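Local coordinates for DUF3501 family protein (Burkholderia pseudomallei K96243, PDB 3FJV), which is of unknown function, belongs to the DUF3501 family and is found with a second copy in the assembly, at residues Ser8-Arg19 against Arg52-Lys63. Numbering follows the deposited sequence.
Sequences SLLTLEAYAKVR and RYQIHEMLHIEK
Arg19 forms a bidentate salt bridge with Glu57 through two straight bonds, NE to OE2 and NH2 to OE1, each 2.9 Å, using the syn lone pairs of the carboxylate. Tyr15 OH donates to Glu57 OE2 at 2.7 Å on the anti lone pair, so this oxygen accepts twice. Further bonds tie the chain before helix 12-30 to helix 48-62. Leu10 N donates to His56 NE2 at 3.0 Å, and Arg52 NE to Ser8 O at 2.8 Å. A water links Leu12 O with His60 ND1.

The Tyr15 ring is a knob among Tyr53, His56, Glu57 and His60. Its CG stands anti to the backbone N (chi1 -176°), which carries the ring over His56, whose CB lies 3.5 Å from the ring centroid in a CH-pi contact. Arg19 CD rests likewise on the His60 ring face. Leu9 CD1 meets Ile55 CG2 and Leu59 CD1, while Leu12 CD2 packs on Leu59 CB. Ile70 of helix 67-77 also touches Leu9.

Segments 12-19 and 52-62 cross at -108°. Polar bonds and the packing of Tyr15 join the two helices there. Because His56 NE2 accepts from Leu10 N, it is probably unprotonated, and the paired Arg19 probably keeps buried Glu57 ionised.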
# COMPACT_ATOMS: atom_id res chain seq x y z
N SER A 8 16.55 21.98 -8.21
CA SER A 8 17.07 21.52 -6.93
C SER A 8 17.59 20.09 -6.98
O SER A 8 18.21 19.62 -6.02
CB SER A 8 15.96 21.59 -5.87
OG SER A 8 15.27 22.81 -5.96
N LEU A 9 17.31 19.38 -8.08
CA LEU A 9 17.62 17.97 -8.21
C LEU A 9 18.83 17.71 -9.09
O LEU A 9 19.10 18.43 -10.03
CB LEU A 9 16.43 17.26 -8.84
CG LEU A 9 15.07 17.40 -8.17
CD1 LEU A 9 14.00 16.64 -8.97
CD2 LEU A 9 15.17 16.90 -6.72
N LEU A 10 19.57 16.68 -8.75
CA LEU A 10 20.61 16.17 -9.61
C LEU A 10 20.00 15.43 -10.80
O LEU A 10 18.87 14.93 -10.76
CB LEU A 10 21.52 15.23 -8.80
CG LEU A 10 22.23 15.85 -7.61
CD1 LEU A 10 23.10 14.84 -6.95
CD2 LEU A 10 23.05 17.09 -8.01
N THR A 11 20.76 15.38 -11.88
CA THR A 11 20.39 14.54 -13.00
C THR A 11 20.58 13.10 -12.57
O THR A 11 21.25 12.81 -11.57
CB THR A 11 21.32 14.80 -14.16
OG1 THR A 11 22.66 14.58 -13.72
CG2 THR A 11 21.16 16.24 -14.71
N LEU A 12 20.06 12.17 -13.38
CA LEU A 12 20.23 10.73 -13.11
C LEU A 12 21.72 10.40 -13.02
O LEU A 12 22.16 9.64 -12.18
CB LEU A 12 19.56 9.88 -14.21
CG LEU A 12 18.03 9.89 -14.32
CD1 LEU A 12 17.50 8.97 -15.45
CD2 LEU A 12 17.36 9.50 -12.98
N GLU A 13 22.49 10.95 -13.96
CA GLU A 13 23.91 10.69 -14.01
C GLU A 13 24.65 11.18 -12.77
O GLU A 13 25.52 10.47 -12.25
CB GLU A 13 24.49 11.38 -15.27
CG GLU A 13 25.99 11.41 -15.33
CD GLU A 13 26.54 12.09 -16.56
OE1 GLU A 13 25.77 12.54 -17.44
OE2 GLU A 13 27.78 12.17 -16.63
N ALA A 14 24.35 12.41 -12.36
CA ALA A 14 25.02 13.01 -11.22
C ALA A 14 24.58 12.27 -9.93
O ALA A 14 25.43 12.00 -9.08
CB ALA A 14 24.73 14.51 -11.13
N TYR A 15 23.30 11.93 -9.80
CA TYR A 15 22.88 11.17 -8.59
C TYR A 15 23.53 9.79 -8.49
O TYR A 15 23.97 9.38 -7.41
CB TYR A 15 21.35 11.06 -8.44
CG TYR A 15 20.95 10.38 -7.16
CD1 TYR A 15 21.11 11.03 -5.94
CD2 TYR A 15 20.43 9.10 -7.15
CE1 TYR A 15 20.77 10.42 -4.76
CE2 TYR A 15 20.09 8.47 -5.96
CZ TYR A 15 20.27 9.15 -4.77
OH TYR A 15 19.92 8.55 -3.57
N ALA A 16 23.60 9.07 -9.61
CA ALA A 16 24.14 7.73 -9.58
C ALA A 16 25.57 7.76 -9.10
O ALA A 16 25.97 6.86 -8.39
CB ALA A 16 24.05 6.99 -11.01
N LYS A 17 26.31 8.80 -9.47
CA LYS A 17 27.69 8.98 -9.00
C LYS A 17 27.78 9.18 -7.48
O LYS A 17 28.76 8.75 -6.88
CB LYS A 17 28.40 10.13 -9.74
CG LYS A 17 28.80 9.76 -11.18
CD LYS A 17 29.27 10.95 -12.02
CE LYS A 17 30.10 10.54 -13.25
NZ LYS A 17 29.34 9.98 -14.40
N VAL A 18 26.76 9.75 -6.84
CA VAL A 18 26.85 9.95 -5.38
C VAL A 18 25.88 9.05 -4.56
O VAL A 18 25.74 9.22 -3.36
CB VAL A 18 26.65 11.46 -4.98
CG1 VAL A 18 27.81 12.34 -5.53
CG2 VAL A 18 25.26 12.02 -5.40
N ARG A 19 25.19 8.12 -5.21
CA ARG A 19 24.07 7.42 -4.57
C ARG A 19 24.45 6.67 -3.30
O ARG A 19 23.79 6.79 -2.28
CB ARG A 19 23.38 6.51 -5.55
CG ARG A 19 22.21 5.69 -4.97
CD ARG A 19 21.56 4.89 -6.08
NE ARG A 19 20.31 4.33 -5.62
CZ ARG A 19 19.90 3.10 -5.79
NH1 ARG A 19 20.60 2.19 -6.51
NH2 ARG A 19 18.72 2.78 -5.29
N ARG A 52 14.29 15.27 -0.78
CA ARG A 52 15.20 15.28 -1.93
C ARG A 52 15.76 13.89 -2.24
O ARG A 52 15.78 13.47 -3.41
CB ARG A 52 16.31 16.29 -1.67
CG ARG A 52 17.21 16.64 -2.80
CD ARG A 52 17.86 18.01 -2.57
NE ARG A 52 18.81 18.28 -3.63
CZ ARG A 52 20.07 17.86 -3.66
NH1 ARG A 52 20.60 17.22 -2.62
NH2 ARG A 52 20.83 18.09 -4.72
N TYR A 53 16.14 13.16 -1.21
CA TYR A 53 16.59 11.79 -1.33
C TYR A 53 15.50 10.88 -1.91
O TYR A 53 15.75 10.11 -2.83
CB TYR A 53 17.00 11.26 0.03
CG TYR A 53 17.37 9.80 0.05
CD1 TYR A 53 18.56 9.37 -0.51
CD2 TYR A 53 16.56 8.85 0.65
CE1 TYR A 53 18.94 8.03 -0.53
CE2 TYR A 53 16.96 7.49 0.70
CZ TYR A 53 18.13 7.09 0.11
OH TYR A 53 18.57 5.79 0.13
N GLN A 54 14.28 10.96 -1.37
CA GLN A 54 13.26 10.11 -1.89
C GLN A 54 13.03 10.38 -3.37
O GLN A 54 12.77 9.45 -4.13
CB GLN A 54 11.96 10.26 -1.09
CG GLN A 54 11.99 9.51 0.23
CD GLN A 54 10.86 9.87 1.14
OE1 GLN A 54 11.02 10.67 2.11
NE2 GLN A 54 9.71 9.32 0.85
N ILE A 55 13.01 11.65 -3.75
CA ILE A 55 12.80 12.02 -5.16
C ILE A 55 13.94 11.49 -6.00
O ILE A 55 13.73 10.84 -7.03
CB ILE A 55 12.60 13.54 -5.39
CG1 ILE A 55 11.33 14.05 -4.70
CG2 ILE A 55 12.54 13.84 -6.90
CD1 ILE A 55 11.36 15.55 -4.47
N HIS A 56 15.16 11.70 -5.55
CA HIS A 56 16.30 11.16 -6.27
C HIS A 56 16.19 9.62 -6.46
O HIS A 56 16.45 9.07 -7.55
CB HIS A 56 17.60 11.52 -5.53
CG HIS A 56 18.08 12.93 -5.74
ND1 HIS A 56 18.84 13.59 -4.80
CD2 HIS A 56 18.00 13.76 -6.80
CE1 HIS A 56 19.21 14.76 -5.28
NE2 HIS A 56 18.73 14.89 -6.49
N GLU A 57 15.79 8.94 -5.40
CA GLU A 57 15.63 7.50 -5.40
C GLU A 57 14.54 7.03 -6.39
O GLU A 57 14.77 6.14 -7.21
CB GLU A 57 15.36 7.00 -3.97
CG GLU A 57 16.63 6.82 -3.08
CD GLU A 57 17.58 5.80 -3.65
OE1 GLU A 57 17.17 4.63 -3.77
OE2 GLU A 57 18.70 6.17 -4.03
N MSE A 58 13.42 7.71 -6.38
CA MSE A 58 12.37 7.39 -7.32
C MSE A 58 12.82 7.57 -8.77
O MSE A 58 12.62 6.67 -9.60
CB MSE A 58 11.12 8.25 -7.09
CG MSE A 58 9.91 7.91 -8.05
SE MSE A 58 8.95 6.32 -7.67
CE MSE A 58 7.51 7.05 -6.54
N LEU A 59 13.38 8.74 -9.07
CA LEU A 59 13.90 9.02 -10.39
C LEU A 59 14.94 8.00 -10.82
O LEU A 59 14.90 7.51 -11.97
CB LEU A 59 14.45 10.44 -10.47
CG LEU A 59 13.48 11.59 -10.14
CD1 LEU A 59 14.20 12.96 -10.10
CD2 LEU A 59 12.27 11.61 -11.09
N HIS A 60 15.84 7.62 -9.91
CA HIS A 60 16.91 6.67 -10.22
C HIS A 60 16.37 5.26 -10.60
O HIS A 60 16.72 4.68 -11.67
CB HIS A 60 17.87 6.54 -9.05
CG HIS A 60 18.96 5.50 -9.27
ND1 HIS A 60 20.12 5.78 -9.94
CD2 HIS A 60 19.03 4.19 -8.93
CE1 HIS A 60 20.87 4.69 -10.01
NE2 HIS A 60 20.24 3.71 -9.40
N ILE A 61 15.47 4.76 -9.76
CA ILE A 61 14.94 3.42 -9.91
C ILE A 61 14.04 3.32 -11.15
O ILE A 61 14.11 2.33 -11.87
CB ILE A 61 14.17 2.97 -8.64
CG1 ILE A 61 15.18 2.69 -7.50
CG2 ILE A 61 13.39 1.70 -8.92
CD1 ILE A 61 14.54 2.61 -6.03
N GLU A 62 13.20 4.34 -11.37
CA GLU A 62 12.27 4.41 -12.48
C GLU A 62 12.95 4.97 -13.74
O GLU A 62 12.35 4.91 -14.78
CB GLU A 62 11.02 5.25 -12.12
CG GLU A 62 10.23 4.71 -10.94
CD GLU A 62 9.69 3.33 -11.20
OE1 GLU A 62 8.97 3.17 -12.20
OE2 GLU A 62 9.99 2.39 -10.43
N LYS A 63 14.21 5.39 -13.64
CA LYS A 63 14.97 6.04 -14.73
C LYS A 63 14.19 7.15 -15.42
O LYS A 63 13.98 7.11 -16.65
CB LYS A 63 15.41 5.01 -15.78
CG LYS A 63 16.28 3.86 -15.23
CD LYS A 63 16.67 2.90 -16.36
CE LYS A 63 17.36 1.64 -15.89
NZ LYS A 63 18.50 2.01 -15.09
O HOH W 1 20.31 8.33 -10.64